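Local coordinates for hypothetical protein TM0486 (Thermotoga maritima, PDB 1VK8) that binds thiamin and is probably involved in the cell's response to oxidative conditions, at residues I20-A25 with F83-D88. Sequence-based numbering, arbitrary orientation.
Sequences IKVVPA and FVLQLD
K21 and V23 pair with Q86 and V84 through two rings of backbone hydrogen bonds, joining adjacent antiparallel strands 16-24 and 82-92 in the ferredoxin-like α+β fold of this thiamine-binding family. K21 N donates a hydrogen bond to Q86 O, and Q86 N donates one to K21 O, both at 2.9 Å. At the other ring V23 N reaches V84 O at 2.8 Å, and V84 N donates to V23 O at 2.9 Å. The far edge of 83-88 pairs with a strand of the second subunit, so the sheet runs on across the interface.

The helix-covered face is the tightly packed one. I20, V22, P24, F83, L85 and L87 all point to it, and helices 31-43 and 62-76 close over them, a place suited to branched and aromatic carbon side chains. L85 has CG anti to its backbone N (chi1 175°), and its CD1 touches I20 CG2 at 3.8 Å and V22 CG2 at 3.7 Å. F83 CB lies 3.7 Å from P24 CA; its ring meets V22 CG1 obliquely, stacks on Y91 of the second subunit and touches L76. P24 has no N-H to give, and none is asked for in its non-hydrogen-bonded pair with F83.

The opposite face carries K21, V23, V84 and Q86, is looser, and turns to other subunits. V23 and V84 meet there mainly through their CB atoms, 4.2 Å apart, and V23 packs on V23 of the third subunit. Polar ends suit K21 and Q86: K21 NZ bonds to S54 O and bridges to D88 of the fourth subunit, while Q86 OE1 accepts from Q86 NE2 of the third. Between these two side chains, lying side by side, the aliphatic K21 CD rests 3.6 Å from Q86 OE1.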
# COMPACT_ATOMS: atom_id res chain seq x y z
N ILE C 20 -2.38 -9.51 -1.67
CA ILE C 20 -2.52 -9.61 -0.23
C ILE C 20 -1.12 -9.61 0.35
O ILE C 20 -0.25 -10.38 -0.08
CB ILE C 20 -3.24 -10.92 0.13
CG1 ILE C 20 -4.62 -10.97 -0.49
CG2 ILE C 20 -3.31 -11.13 1.64
CD1 ILE C 20 -5.26 -12.32 -0.40
N LYS C 21 -0.91 -8.77 1.36
CA LYS C 21 0.35 -8.70 2.09
C LYS C 21 0.06 -8.80 3.57
O LYS C 21 -0.79 -8.09 4.10
CB LYS C 21 1.09 -7.40 1.79
CG LYS C 21 2.44 -7.27 2.44
CD LYS C 21 3.06 -5.90 2.22
CE LYS C 21 4.53 -5.88 2.59
NZ LYS C 21 5.40 -6.35 1.45
N VAL C 22 0.77 -9.71 4.23
CA VAL C 22 0.69 -9.85 5.68
C VAL C 22 2.02 -9.44 6.26
O VAL C 22 3.07 -9.92 5.83
CB VAL C 22 0.31 -11.27 6.11
CG1 VAL C 22 0.21 -11.35 7.62
CG2 VAL C 22 -1.01 -11.72 5.44
N VAL C 23 1.99 -8.51 7.21
CA VAL C 23 3.19 -8.08 7.92
C VAL C 23 2.95 -8.25 9.43
O VAL C 23 2.37 -7.38 10.07
CB VAL C 23 3.58 -6.62 7.61
CG1 VAL C 23 5.00 -6.34 8.17
CG2 VAL C 23 3.47 -6.32 6.11
N PRO C 24 3.41 -9.36 10.00
CA PRO C 24 3.19 -9.65 11.42
C PRO C 24 4.11 -8.89 12.35
O PRO C 24 5.27 -8.67 12.04
CB PRO C 24 3.47 -11.15 11.52
CG PRO C 24 4.37 -11.43 10.43
CD PRO C 24 4.14 -10.46 9.34
N ALA C 25 3.59 -8.53 13.51
CA ALA C 25 4.39 -7.84 14.53
C ALA C 25 5.01 -8.91 15.38
O ALA C 25 4.56 -9.20 16.46
CB ALA C 25 3.53 -6.87 15.38
N PHE C 83 -0.93 -7.99 13.47
CA PHE C 83 -0.40 -7.96 12.12
C PHE C 83 -1.08 -6.91 11.29
O PHE C 83 -2.23 -6.54 11.55
CB PHE C 83 -0.49 -9.33 11.41
CG PHE C 83 -1.87 -9.91 11.36
CD1 PHE C 83 -2.33 -10.73 12.37
CD2 PHE C 83 -2.70 -9.67 10.28
CE1 PHE C 83 -3.60 -11.30 12.30
CE2 PHE C 83 -3.97 -10.18 10.22
CZ PHE C 83 -4.42 -11.02 11.22
N VAL C 84 -0.35 -6.41 10.31
CA VAL C 84 -0.91 -5.61 9.26
C VAL C 84 -1.31 -6.54 8.12
O VAL C 84 -0.56 -7.45 7.74
CB VAL C 84 0.11 -4.56 8.75
CG1 VAL C 84 -0.39 -3.87 7.48
CG2 VAL C 84 0.44 -3.56 9.85
N LEU C 85 -2.50 -6.33 7.60
CA LEU C 85 -3.01 -7.05 6.45
C LEU C 85 -3.44 -6.02 5.40
O LEU C 85 -4.31 -5.18 5.64
CB LEU C 85 -4.17 -7.92 6.87
CG LEU C 85 -4.93 -8.66 5.78
CD1 LEU C 85 -4.08 -9.70 5.07
CD2 LEU C 85 -6.19 -9.30 6.36
N GLN C 86 -2.82 -6.08 4.23
CA GLN C 86 -3.04 -5.12 3.17
C GLN C 86 -3.57 -5.82 1.94
O GLN C 86 -3.07 -6.88 1.55
CB GLN C 86 -1.77 -4.35 2.84
CG GLN C 86 -1.30 -3.49 4.00
CD GLN C 86 -0.01 -2.76 3.73
OE1 GLN C 86 0.76 -3.18 2.88
NE2 GLN C 86 0.24 -1.69 4.47
N LEU C 87 -4.64 -5.25 1.39
CA LEU C 87 -5.24 -5.70 0.13
C LEU C 87 -5.14 -4.59 -0.91
O LEU C 87 -5.47 -3.42 -0.64
CB LEU C 87 -6.71 -6.01 0.33
CG LEU C 87 -7.17 -6.96 1.43
CD1 LEU C 87 -8.65 -7.24 1.22
CD2 LEU C 87 -6.39 -8.23 1.47
N ASP C 88 -4.71 -4.96 -2.11
CA ASP C 88 -4.64 -4.03 -3.24
C ASP C 88 -5.50 -4.66 -4.34
O ASP C 88 -5.11 -5.63 -5.01
CB ASP C 88 -3.16 -3.84 -3.61
CG ASP C 88 -2.94 -3.12 -4.93
OD1 ASP C 88 -3.79 -2.31 -5.29
OD2 ASP C 88 -1.90 -3.26 -5.64